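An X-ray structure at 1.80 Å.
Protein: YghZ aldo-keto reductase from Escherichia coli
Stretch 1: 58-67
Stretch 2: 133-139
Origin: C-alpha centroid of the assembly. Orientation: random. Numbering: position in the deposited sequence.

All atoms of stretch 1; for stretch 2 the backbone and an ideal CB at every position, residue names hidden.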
# COMPACT_ATOMS: atom_id res chain seq x y z
N THR B 58 18.69 21.96 10.88
CA THR B 58 17.47 21.56 10.18
C THR B 58 16.93 20.24 10.76
O THR B 58 15.84 19.76 10.33
CB THR B 58 17.75 21.31 8.73
OG1 THR B 58 18.87 20.41 8.65
CG2 THR B 58 18.08 22.61 7.96
N HIS B 59 17.63 19.68 11.76
CA HIS B 59 17.24 18.34 12.29
C HIS B 59 16.91 18.48 13.79
O HIS B 59 17.70 19.03 14.61
CB HIS B 59 18.36 17.25 12.09
CG HIS B 59 18.02 15.91 12.69
ND1 HIS B 59 16.72 15.40 12.67
CD2 HIS B 59 18.79 14.98 13.33
CE1 HIS B 59 16.71 14.22 13.31
NE2 HIS B 59 17.95 13.92 13.67
N PHE B 60 15.64 18.14 14.08
CA PHE B 60 15.00 18.24 15.38
C PHE B 60 14.66 16.80 15.76
O PHE B 60 13.89 16.11 15.08
CB PHE B 60 13.73 19.10 15.24
CG PHE B 60 14.05 20.52 14.91
CD1 PHE B 60 14.44 21.36 15.91
CD2 PHE B 60 14.37 20.88 13.62
CE1 PHE B 60 14.91 22.64 15.64
CE2 PHE B 60 14.88 22.15 13.33
CZ PHE B 60 15.11 23.03 14.36
N ASP B 61 15.21 16.35 16.88
CA ASP B 61 15.12 14.94 17.24
C ASP B 61 14.23 14.79 18.49
O ASP B 61 14.51 15.36 19.54
CB ASP B 61 16.54 14.37 17.49
CG ASP B 61 16.54 12.90 17.98
OD1 ASP B 61 16.36 11.99 17.12
OD2 ASP B 61 16.72 12.65 19.20
N LEU B 62 13.17 14.01 18.35
CA LEU B 62 12.15 13.82 19.40
C LEU B 62 12.09 12.34 19.76
O LEU B 62 12.77 11.52 19.13
CB LEU B 62 10.79 14.29 18.91
CG LEU B 62 10.81 15.82 18.80
CD1 LEU B 62 11.04 16.34 17.36
CD2 LEU B 62 9.47 16.44 19.39
N ALA B 63 11.25 11.99 20.75
CA ALA B 63 10.91 10.58 20.99
C ALA B 63 9.54 10.67 21.67
O ALA B 63 9.14 11.73 22.16
CB ALA B 63 11.90 9.91 21.91
N ASN B 64 8.81 9.57 21.66
CA ASN B 64 7.43 9.59 22.25
C ASN B 64 7.42 10.03 23.72
O ASN B 64 6.58 10.88 24.12
CB ASN B 64 6.75 8.23 22.03
CG ASN B 64 7.52 7.02 22.64
OD1 ASN B 64 8.56 7.15 23.33
ND2 ASN B 64 6.88 5.84 22.54
N ASN B 65 8.43 9.60 24.48
CA ASN B 65 8.43 9.89 25.86
C ASN B 65 9.09 11.17 26.37
O ASN B 65 9.07 11.40 27.57
CB ASN B 65 8.82 8.66 26.70
CG ASN B 65 10.26 8.40 26.70
OD1 ASN B 65 11.02 9.07 26.04
ND2 ASN B 65 10.65 7.35 27.37
N TYR B 66 9.53 12.04 25.47
CA TYR B 66 10.27 13.25 25.88
C TYR B 66 9.28 14.24 26.51
O TYR B 66 8.19 14.41 25.96
CB TYR B 66 10.82 13.93 24.61
CG TYR B 66 12.12 13.27 24.09
CD1 TYR B 66 12.67 12.15 24.75
CD2 TYR B 66 12.81 13.86 23.06
CE1 TYR B 66 13.91 11.59 24.31
CE2 TYR B 66 14.05 13.32 22.63
CZ TYR B 66 14.55 12.19 23.25
OH TYR B 66 15.76 11.69 22.82
N GLY B 67 9.66 14.86 27.61
CA GLY B 67 8.86 15.92 28.23
C GLY B 67 9.63 16.56 29.36
O GLY B 67 10.72 17.12 29.09
N UNK B 133 10.36 12.33 9.31
CA UNK B 133 11.43 11.98 8.34
C UNK B 133 12.19 10.72 8.78
O UNK B 133 12.58 9.90 7.95
CB UNK B 133 12.41 13.14 8.18
N UNK B 134 12.35 10.55 10.09
CA UNK B 134 13.03 9.32 10.59
C UNK B 134 12.25 8.74 11.75
O UNK B 134 11.89 9.47 12.66
CB UNK B 134 14.47 9.61 11.03
N UNK B 135 11.92 7.45 11.67
CA UNK B 135 11.29 6.79 12.81
C UNK B 135 12.29 5.78 13.37
O UNK B 135 12.83 5.00 12.60
CB UNK B 135 9.98 6.11 12.41
N UNK B 136 12.57 5.81 14.67
CA UNK B 136 13.57 4.89 15.30
C UNK B 136 12.88 3.80 16.14
O UNK B 136 12.00 4.10 16.94
CB UNK B 136 14.54 5.68 16.19
N UNK B 137 13.50 2.60 16.17
CA UNK B 137 13.46 1.78 17.36
C UNK B 137 14.40 2.40 18.40
O UNK B 137 15.64 2.47 18.18
CB UNK B 137 13.85 0.33 17.05
N UNK B 138 13.86 2.77 19.58
CA UNK B 138 14.62 3.61 20.57
C UNK B 138 15.66 2.79 21.37
O UNK B 138 16.63 3.33 21.96
CB UNK B 138 13.65 4.27 21.55
N UNK B 139 15.45 1.49 21.41
CA UNK B 139 16.33 0.58 22.18
C UNK B 139 16.10 -0.84 21.78
O UNK B 139 15.09 -1.20 21.13
CB UNK B 139 16.10 0.73 23.69

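Position 133 lies near the end of stretch 1 that carries His59. Its CA-to-CB bond points toward stretch 1, but nothing there comes within 5.5 Å of the ideal CB. The gap leaves the choice open; stretch 1 does not limit size or polarity here. The deposited residue is Asp133. It makes no contact with stretch 1, and both carboxylate oxygens are hydrogen-bonded elsewhere.

Position 134 has extended backbone angles (-134/128) and also points toward stretch 1. The space ahead of its CB is open, and the imidazole of His59 lies beyond it. A medium or long aliphatic chain, or a ring, would suit. The deposited residue is Ile134. Its longer branch, with chi1 m and chi2 t, reaches out until CD1 is 4.3 Å from CE1 of His59.

Position 135 is extended too, and its CA-to-CB bond points away, as alternation along a strand predicts. Stretch 1 sets little limit here. The deposited residue is Phe135, which makes no contact.

Position 136 points toward stretch 1 again. Two polar groups lie ahead, NE2 of His59 and the carboxylate of Asp61, well beyond the reach of a short side chain. A long side chain with a polar end would suit: Tyr, Gln, Lys or Arg. The deposited residue is Tyr136. Its CE2 is 3.9 Å from OD1 of Asp61, but no direct hydrogen bond crosses. Instead, one water joins three groups: it lies 2.5 Å from OH of Tyr136 and 2.7 Å from NE2 of His59, and it donates to OD1 of Asp61 at 2.8 Å.

Position 137 turns its side chain out of reach, so stretch 1 does not choose between residues. The deposited residue is Ser137, hydrogen-bonded elsewhere in the structure through OG.

Position 138 points toward the type I turn from Ala63 to Tyr66. The small Ala63 leaves room, Tyr66 offers a ring, and Asn64 and Asn65 offer polar groups. A flat side chain with polar atoms would suit, such as His, Gln or Tyr. The deposited residue is His138, with the largest covered area of the seven. Its CE1 is 3.6 Å from CB of Ala63 and 4.3 Å from CE1 of Tyr66, which lies at the imidazole edge. A water links ND1 of His138, at 2.9 Å, to OD1 of Asn64, to which it donates at 2.7 Å.

Position 139 is out of reach, so stretch 1 sets no preference. The deposited residue is Arg139, hydrogen-bonded elsewhere through NE and NH2.

Stretch 2 (133-139) DIFYSHR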
# COMPACT_ATOMS: atom_id res chain seq x y z
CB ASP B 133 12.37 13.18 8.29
CG ASP B 133 11.63 14.41 7.82
OD1 ASP B 133 11.47 14.54 6.59
OD2 ASP B 133 11.14 15.20 8.64
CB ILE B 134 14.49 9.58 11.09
CG1 ILE B 134 15.24 10.45 10.04
CG2 ILE B 134 15.18 8.25 11.32
CD1 ILE B 134 16.65 10.92 10.51
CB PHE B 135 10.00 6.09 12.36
CG PHE B 135 9.29 5.37 13.50
CD1 PHE B 135 8.98 6.06 14.69
CD2 PHE B 135 8.93 4.05 13.37
CE1 PHE B 135 8.28 5.36 15.78
CE2 PHE B 135 8.22 3.36 14.39
CZ PHE B 135 7.95 3.99 15.59
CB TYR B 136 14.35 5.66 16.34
CG TYR B 136 15.47 6.53 15.77
CD1 TYR B 136 16.80 6.06 15.73
CD2 TYR B 136 15.20 7.87 15.38
CE1 TYR B 136 17.88 6.90 15.36
CE2 TYR B 136 16.27 8.72 14.95
CZ TYR B 136 17.60 8.22 14.96
OH TYR B 136 18.60 9.09 14.56
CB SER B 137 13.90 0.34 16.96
OG SER B 137 13.97 -0.41 18.15
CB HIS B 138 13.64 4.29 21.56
CG HIS B 138 14.16 5.58 22.13
ND1 HIS B 138 13.34 6.47 22.80
CD2 HIS B 138 15.43 6.05 22.27
CE1 HIS B 138 14.08 7.44 23.32
NE2 HIS B 138 15.35 7.23 22.98
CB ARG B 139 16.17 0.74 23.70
CG ARG B 139 14.71 0.42 24.24
CD ARG B 139 14.75 -0.20 25.66
NE ARG B 139 13.43 -0.11 26.31
CZ ARG B 139 13.19 -0.10 27.64
NH1 ARG B 139 14.19 -0.30 28.52
NH2 ARG B 139 11.94 0.08 28.10
O HOH W 1 18.03 11.53 14.94
O HOH W 2 10.69 5.42 23.46
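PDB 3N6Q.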